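Local coordinates for protein endo alpha-1,4 polygalactosaminidase (Neosartorya fumigata, PDB 6OJ1) that hydrolyses galactosamine-containing polymers internally as an endo-alpha-1,4-galactosaminidase of glycoside hydrolase family GH114, and disrupts microbial biofilms, at residues Leu119-Ala124 / Leu159-Ala164; Asp165-Val170 / Gly190-Ser195. All blocks are in the same frame, centred on the assembly; numbering follows the deposited sequence.

Interaction 1: Leu119-Ala124 / Leu159-Ala164; sequences LNISSA and LDLTQA. With NAG (2-acetamido-2-deoxy-beta-D-glucopyranose), chain C.
The backbones of N120 and L159 come within 6.6 Å of each other, CA to CA, where the type I beta turn N120-S123 meets the loop leading to helix 163-179. N120 also opens an Asx turn: its OD1 accepts from S122 N at 3.1 Å, with the donor 42° out of the carbonyl plane, while S123 N bonds to N120 O. The turn follows strand 116-119, and S123 caps the next helix.

No hydrogen bond joins the segments, and two leucine side chains carry the contact. L159 sets CD1 against the peptide link between L119 and N120, 3.4 Å from N120 N. Two residues on, L161 straddles the same stretch with both methyls: CD1 lies 3.6 Å from L119 O, while CD2 meets I121 CG1 at 4.0 Å, the side chains crossing obliquely. I121 presents CG1 there because chi1 (58°) puts it between the backbone N and the carbonyl carbon.

N120 is an N-glycosylation site. CG stands anti to the backbone N (chi1 -177°), and ND2 is bonded covalently to C1 of the NAG. The sugar's acetamido methyl returns to the second segment, C8 lying 3.9 Å from L159 CD2.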
loop_
_atom_site.group_PDB
_atom_site.type_symbol
_atom_site.label_atom_id
_atom_site.label_comp_id
_atom_site.label_asym_id
_atom_site.label_seq_id
_atom_site.Cartn_x
_atom_site.Cartn_y
_atom_site.Cartn_z
ATOM N N LEU A 119 9.116 -2.198 -12.895
ATOM C CA LEU A 119 9.348 -3.615 -13.153
ATOM C C LEU A 119 8.462 -4.124 -14.279
ATOM O O LEU A 119 7.323 -3.681 -14.448
ATOM C CB LEU A 119 9.065 -4.453 -11.913
ATOM C CG LEU A 119 10.030 -4.197 -10.760
ATOM C CD1 LEU A 119 9.567 -4.986 -9.539
ATOM C CD2 LEU A 119 11.443 -4.562 -11.197
ATOM N N ASN A 120 8.979 -5.105 -15.021
ATOM C CA ASN A 120 8.109 -5.891 -15.894
ATOM C C ASN A 120 7.363 -6.879 -15.009
ATOM O O ASN A 120 7.854 -7.966 -14.685
ATOM C CB ASN A 120 8.907 -6.597 -16.977
ATOM C CG ASN A 120 8.016 -7.359 -17.937
ATOM O OD1 ASN A 120 6.798 -7.417 -17.751
ATOM N ND2 ASN A 120 8.604 -7.932 -18.956
ATOM N N ILE A 121 6.153 -6.490 -14.605
ATOM C CA ILE A 121 5.387 -7.304 -13.671
ATOM C C ILE A 121 4.872 -8.588 -14.300
ATOM O O ILE A 121 4.349 -9.455 -13.584
ATOM C CB ILE A 121 4.233 -6.468 -13.075
ATOM C CG1 ILE A 121 3.316 -5.926 -14.187
ATOM C CG2 ILE A 121 4.805 -5.355 -12.169
ATOM C CD1 ILE A 121 2.121 -5.097 -13.649
ATOM N N SER A 122 5.034 -8.758 -15.615
ATOM C CA SER A 122 4.695 -10.021 -16.265
ATOM C C SER A 122 5.848 -11.015 -16.261
ATOM O O SER A 122 5.650 -12.184 -16.619
ATOM C CB SER A 122 4.263 -9.768 -17.713
ATOM O OG SER A 122 3.150 -8.886 -17.756
ATOM N N SER A 123 7.044 -10.561 -15.901
ATOM C CA SER A 123 8.224 -11.410 -15.874
ATOM C C SER A 123 8.074 -12.518 -14.836
ATOM O O SER A 123 7.746 -12.241 -13.674
ATOM C CB SER A 123 9.453 -10.557 -15.552
ATOM O OG SER A 123 10.485 -11.355 -15.016
ATOM N N ALA A 124 8.354 -13.769 -15.249
ATOM C CA ALA A 124 8.375 -14.880 -14.292
ATOM C C ALA A 124 9.346 -14.599 -13.150
ATOM O O ALA A 124 9.092 -14.973 -12.001
ATOM C CB ALA A 124 8.757 -16.190 -14.986
ATOM N N LEU A 159 8.094 -0.041 -20.537
ATOM C CA LEU A 159 7.901 -1.469 -20.766
ATOM C C LEU A 159 6.561 -1.787 -21.419
ATOM O O LEU A 159 6.161 -2.958 -21.421
ATOM C CB LEU A 159 7.994 -2.252 -19.455
ATOM C CG LEU A 159 9.303 -2.100 -18.683
ATOM C CD1 LEU A 159 9.125 -2.579 -17.250
ATOM C CD2 LEU A 159 10.403 -2.878 -19.396
ATOM N N ASP A 160 5.853 -0.778 -21.925
ATOM C CA ASP A 160 4.517 -0.939 -22.505
ATOM C C ASP A 160 3.580 -1.699 -21.563
ATOM O O ASP A 160 2.771 -2.530 -21.985
ATOM C CB ASP A 160 4.594 -1.611 -23.880
ATOM C CG ASP A 160 5.158 -0.689 -24.953
ATOM O OD1 ASP A 160 5.184 0.545 -24.750
ATOM O OD2 ASP A 160 5.566 -1.198 -26.016
ATOM N N LEU A 161 3.680 -1.397 -20.271
ATOM C CA LEU A 161 2.762 -1.969 -19.293
ATOM C C LEU A 161 1.333 -1.495 -19.529
ATOM O O LEU A 161 1.086 -0.333 -19.871
ATOM C CB LEU A 161 3.203 -1.585 -17.874
ATOM C CG LEU A 161 4.508 -2.192 -17.361
ATOM C CD1 LEU A 161 4.766 -1.671 -15.959
ATOM C CD2 LEU A 161 4.476 -3.731 -17.383
ATOM N N THR A 162 0.379 -2.401 -19.324
ATOM C CA THR A 162 -1.030 -2.132 -19.575
ATOM C C THR A 162 -1.859 -2.379 -18.318
ATOM O O THR A 162 -1.417 -3.012 -17.357
ATOM C CB THR A 162 -1.574 -3.026 -20.696
ATOM O OG1 THR A 162 -1.525 -4.390 -20.253
ATOM C CG2 THR A 162 -0.766 -2.856 -21.986
ATOM N N GLN A 163 -3.115 -1.928 -18.375
ATOM C CA GLN A 163 -4.055 -2.237 -17.304
ATOM C C GLN A 163 -4.243 -3.740 -17.139
ATOM O O GLN A 163 -4.276 -4.244 -16.010
ATOM C CB GLN A 163 -5.385 -1.539 -17.574
ATOM C CG GLN A 163 -5.289 -0.024 -17.442
ATOM C CD GLN A 163 -6.638 0.651 -17.515
ATOM O OE1 GLN A 163 -7.675 0.015 -17.323
ATOM N NE2 GLN A 163 -6.636 1.939 -17.817
ATOM N N ALA A 164 -4.341 -4.478 -18.250
ATOM C CA ALA A 164 -4.480 -5.929 -18.153
ATOM C C ALA A 164 -3.265 -6.559 -17.474
ATOM O O ALA A 164 -3.399 -7.540 -16.734
ATOM C CB ALA A 164 -4.704 -6.541 -19.544
HETATM C C1 NAG C . 7.794 -8.679 -19.897
HETATM C C2 NAG C . 8.292 -8.486 -21.317
HETATM C C3 NAG C . 7.446 -9.307 -22.285
HETATM C C4 NAG C . 7.378 -10.768 -21.857
HETATM C C5 NAG C . 7.014 -10.907 -20.375
HETATM C C6 NAG C . 7.211 -12.315 -19.852
HETATM C C7 NAG C . 9.351 -6.419 -22.125
HETATM C C8 NAG C . 9.143 -4.972 -22.470
HETATM N N2 NAG C . 8.271 -7.081 -21.692
HETATM O O3 NAG C . 8.030 -9.207 -23.578
HETATM O O4 NAG C . 6.349 -11.404 -22.608
HETATM O O5 NAG C . 7.834 -10.055 -19.563
HETATM O O6 NAG C . 8.591 -12.655 -19.768
HETATM O O7 NAG C . 10.442 -6.960 -22.232
#

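Interaction 2: Asp165-Val170 / Gly190-Ser195. With NAG (2-acetamido-2-deoxy-beta-D-glucopyranose), chain E; NAG (2-acetamido-2-deoxy-beta-D-glucopyranose), chain B.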
loop_
_atom_site.group_PDB
_atom_site.type_symbol
_atom_site.label_atom_id
_atom_site.label_comp_id
_atom_site.label_asym_id
_atom_site.label_seq_id
_atom_site.Cartn_x
_atom_site.Cartn_y
_atom_site.Cartn_z
ATOM N N ASP A 165 -2.069 -6.012 -17.716
ATOM C CA ASP A 165 -0.887 -6.531 -17.031
ATOM C C ASP A 165 -1.033 -6.376 -15.523
ATOM O O ASP A 165 -0.739 -7.303 -14.761
ATOM C CB ASP A 165 0.385 -5.814 -17.503
ATOM C CG ASP A 165 0.775 -6.150 -18.925
ATOM O OD1 ASP A 165 0.463 -7.250 -19.434
ATOM O OD2 ASP A 165 1.439 -5.293 -19.541
ATOM N N SER A 166 -1.504 -5.210 -15.079
ATOM C CA SER A 166 -1.650 -4.968 -13.646
ATOM C C SER A 166 -2.747 -5.832 -13.049
ATOM O O SER A 166 -2.617 -6.305 -11.912
ATOM C CB SER A 166 -1.941 -3.489 -13.403
ATOM O OG SER A 166 -0.750 -2.741 -13.552
ATOM N N ILE A 167 -3.841 -6.022 -13.784
ATOM C CA ILE A 167 -4.935 -6.858 -13.295
ATOM C C ILE A 167 -4.441 -8.282 -13.073
ATOM O O ILE A 167 -4.674 -8.877 -12.018
ATOM C CB ILE A 167 -6.124 -6.814 -14.274
ATOM C CG1 ILE A 167 -6.780 -5.428 -14.241
ATOM C CG2 ILE A 167 -7.163 -7.854 -13.894
ATOM C CD1 ILE A 167 -7.635 -5.092 -15.482
ATOM N N SER A 168 -3.742 -8.843 -14.070
ATOM C CA SER A 168 -3.172 -10.180 -13.927
ATOM C C SER A 168 -2.251 -10.237 -12.715
ATOM O O SER A 168 -2.311 -11.176 -11.911
ATOM C CB SER A 168 -2.402 -10.558 -15.197
ATOM O OG SER A 168 -1.663 -11.765 -15.031
ATOM N N PHE A 169 -1.385 -9.231 -12.584
ATOM C CA PHE A 169 -0.371 -9.207 -11.532
ATOM C C PHE A 169 -1.014 -9.072 -10.163
ATOM O O PHE A 169 -0.655 -9.795 -9.223
ATOM C CB PHE A 169 0.590 -8.049 -11.802
ATOM C CG PHE A 169 1.768 -7.966 -10.856
ATOM C CD1 PHE A 169 2.644 -9.045 -10.688
ATOM C CD2 PHE A 169 2.031 -6.782 -10.183
ATOM C CE1 PHE A 169 3.757 -8.931 -9.836
ATOM C CE2 PHE A 169 3.138 -6.667 -9.338
ATOM C CZ PHE A 169 3.997 -7.746 -9.181
ATOM N N VAL A 170 -1.977 -8.155 -10.036
ATOM C CA VAL A 170 -2.612 -7.927 -8.744
ATOM C C VAL A 170 -3.389 -9.170 -8.315
ATOM O O VAL A 170 -3.334 -9.579 -7.152
ATOM C CB VAL A 170 -3.505 -6.670 -8.805
ATOM C CG1 VAL A 170 -4.481 -6.635 -7.634
ATOM C CG2 VAL A 170 -2.632 -5.389 -8.831
ATOM N N GLY A 190 -6.933 3.208 -9.536
ATOM C CA GLY A 190 -8.388 3.233 -9.558
ATOM C C GLY A 190 -9.017 2.649 -10.817
ATOM O O GLY A 190 -10.129 2.114 -10.766
ATOM N N ASP A 191 -8.336 2.765 -11.966
ATOM C CA ASP A 191 -8.922 2.302 -13.229
ATOM C C ASP A 191 -9.185 0.802 -13.246
ATOM O O ASP A 191 -10.067 0.347 -13.992
ATOM C CB ASP A 191 -8.020 2.670 -14.406
ATOM C CG ASP A 191 -8.017 4.152 -14.691
ATOM O OD1 ASP A 191 -9.109 4.710 -14.927
ATOM O OD2 ASP A 191 -6.930 4.764 -14.667
ATOM N N ILE A 192 -8.437 0.013 -12.467
ATOM C CA ILE A 192 -8.567 -1.448 -12.517
ATOM C C ILE A 192 -9.398 -2.009 -11.369
ATOM O O ILE A 192 -9.518 -3.238 -11.248
ATOM C CB ILE A 192 -7.201 -2.168 -12.565
ATOM C CG1 ILE A 192 -6.421 -2.059 -11.240
ATOM C CG2 ILE A 192 -6.347 -1.658 -13.737
ATOM C CD1 ILE A 192 -5.218 -3.020 -11.151
ATOM N N ILE A 193 -9.981 -1.146 -10.528
ATOM C CA ILE A 193 -10.773 -1.621 -9.388
ATOM C C ILE A 193 -11.775 -2.713 -9.770
ATOM O O ILE A 193 -11.806 -3.748 -9.089
ATOM C CB ILE A 193 -11.447 -0.437 -8.684
ATOM C CG1 ILE A 193 -10.422 0.410 -7.913
ATOM C CG2 ILE A 193 -12.557 -0.945 -7.749
ATOM C CD1 ILE A 193 -11.042 1.763 -7.500
ATOM N N PRO A 194 -12.628 -2.543 -10.794
ATOM C CA PRO A 194 -13.649 -3.571 -11.069
ATOM C C PRO A 194 -13.078 -4.956 -11.281
ATOM O O PRO A 194 -13.744 -5.947 -10.969
ATOM C CB PRO A 194 -14.319 -3.063 -12.357
ATOM C CG PRO A 194 -14.096 -1.617 -12.354
ATOM C CD PRO A 194 -12.743 -1.412 -11.733
ATOM N N SER A 195 -11.852 -5.047 -11.789
ATOM C CA SER A 195 -11.274 -6.318 -12.194
ATOM C C SER A 195 -10.516 -7.032 -11.084
ATOM O O SER A 195 -10.134 -8.191 -11.283
ATOM C CB SER A 195 -10.334 -6.111 -13.376
ATOM O OG SER A 195 -11.073 -5.686 -14.501
HETATM C C1 NAG E . -13.789 -8.440 -14.725
HETATM C C2 NAG E . -13.957 -7.159 -15.537
HETATM C C3 NAG E . -14.749 -6.132 -14.724
HETATM C C4 NAG E . -16.074 -6.711 -14.224
HETATM C C5 NAG E . -15.853 -8.086 -13.577
HETATM C C6 NAG E . -17.136 -8.809 -13.237
HETATM C C7 NAG E . -12.134 -6.865 -17.159
HETATM C C8 NAG E . -10.803 -6.230 -17.440
HETATM N N2 NAG E . -12.670 -6.617 -15.956
HETATM O O3 NAG E . -14.972 -4.984 -15.537
HETATM O O4 NAG E . -16.560 -5.926 -13.139
HETATM O O5 NAG E . -15.083 -8.965 -14.413
HETATM O O6 NAG E . -17.619 -8.408 -11.962
HETATM O O7 NAG E . -12.695 -7.575 -17.983
HETATM C C1 NAG B . -12.599 -12.735 -13.030
HETATM C C2 NAG B . -11.437 -11.717 -12.997
HETATM C C3 NAG B . -11.871 -10.359 -13.571
HETATM C C4 NAG B . -12.523 -10.548 -14.940
HETATM C C5 NAG B . -13.677 -11.536 -14.815
HETATM C C6 NAG B . -14.410 -11.783 -16.118
HETATM C C7 NAG B . -11.551 -11.065 -10.599
HETATM C C8 NAG B . -10.791 -11.028 -9.301
HETATM N N2 NAG B . -10.887 -11.571 -11.654
HETATM O O3 NAG B . -10.720 -9.526 -13.672
HETATM O O4 NAG B . -12.972 -9.332 -15.538
HETATM O O5 NAG B . -13.165 -12.795 -14.360
HETATM O O6 NAG B . -13.727 -12.713 -16.947
HETATM O O7 NAG B . -12.708 -10.650 -10.685
#
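The side chains of I167 and I192 lie alongside one another but run opposite ways, and they bury more area than any other residue of the contact, 76 Å² each. I167 CG1 lies 3.7 Å from I192 CB, and I167 CD1 lies 3.6 Å from S195 CB. I167 CG2 also rests near S195 CB, so both branches of the isoleucine meet the serine.

I192 reaches the other way. Its chi1 of 70° places CG1 between the backbone N and the carbonyl carbon, and the CD1 beyond it touches S166 CB at 4.0 Å and V170 CG2 at 4.2 Å. S166, I167 and V170 thus offer one face of helix 163-179 to a single side chain from the 3-10 turn. S166 OG is engaged elsewhere, with V150 O.

Beyond the apolar patch, S195 meets an N-glycan. Its carbonyl O accepts from O3 of NAG B at 2.8 Å and also from N171 ND2; OG lies beside N2 of NAG E, at a separation too short to be reliable. I192 further touches L186 of strand 183-187. This is packing between neighbouring elements of the outer layer of a (beta/alpha)-barrel: helix 163-179 lies against the short 3-10 and helical segment that follows strand 183-187.

How the interactions relate
From the N terminus, the chain leaves strand 116-119, runs through helix 124-140 and strand 144-148, and returns at 159-164, where interaction 1 closes a loop of 34 intervening residues. Interaction 2 opens at the very next residue, D165, and closes after the rest of helix 163-179 and strand 183-187, with 19 residues between its segments. The two loops therefore follow in series, neither nested nor crossed. Helix 163-179 is common to both: its N-terminal approach serves interaction 1, its first turns interaction 2. With centres 12 Å apart, they also touch, I121 O lying 3.4 Å from F169 CD1, which ties the turn after the small antiparallel sheet to the barrel's outer layer.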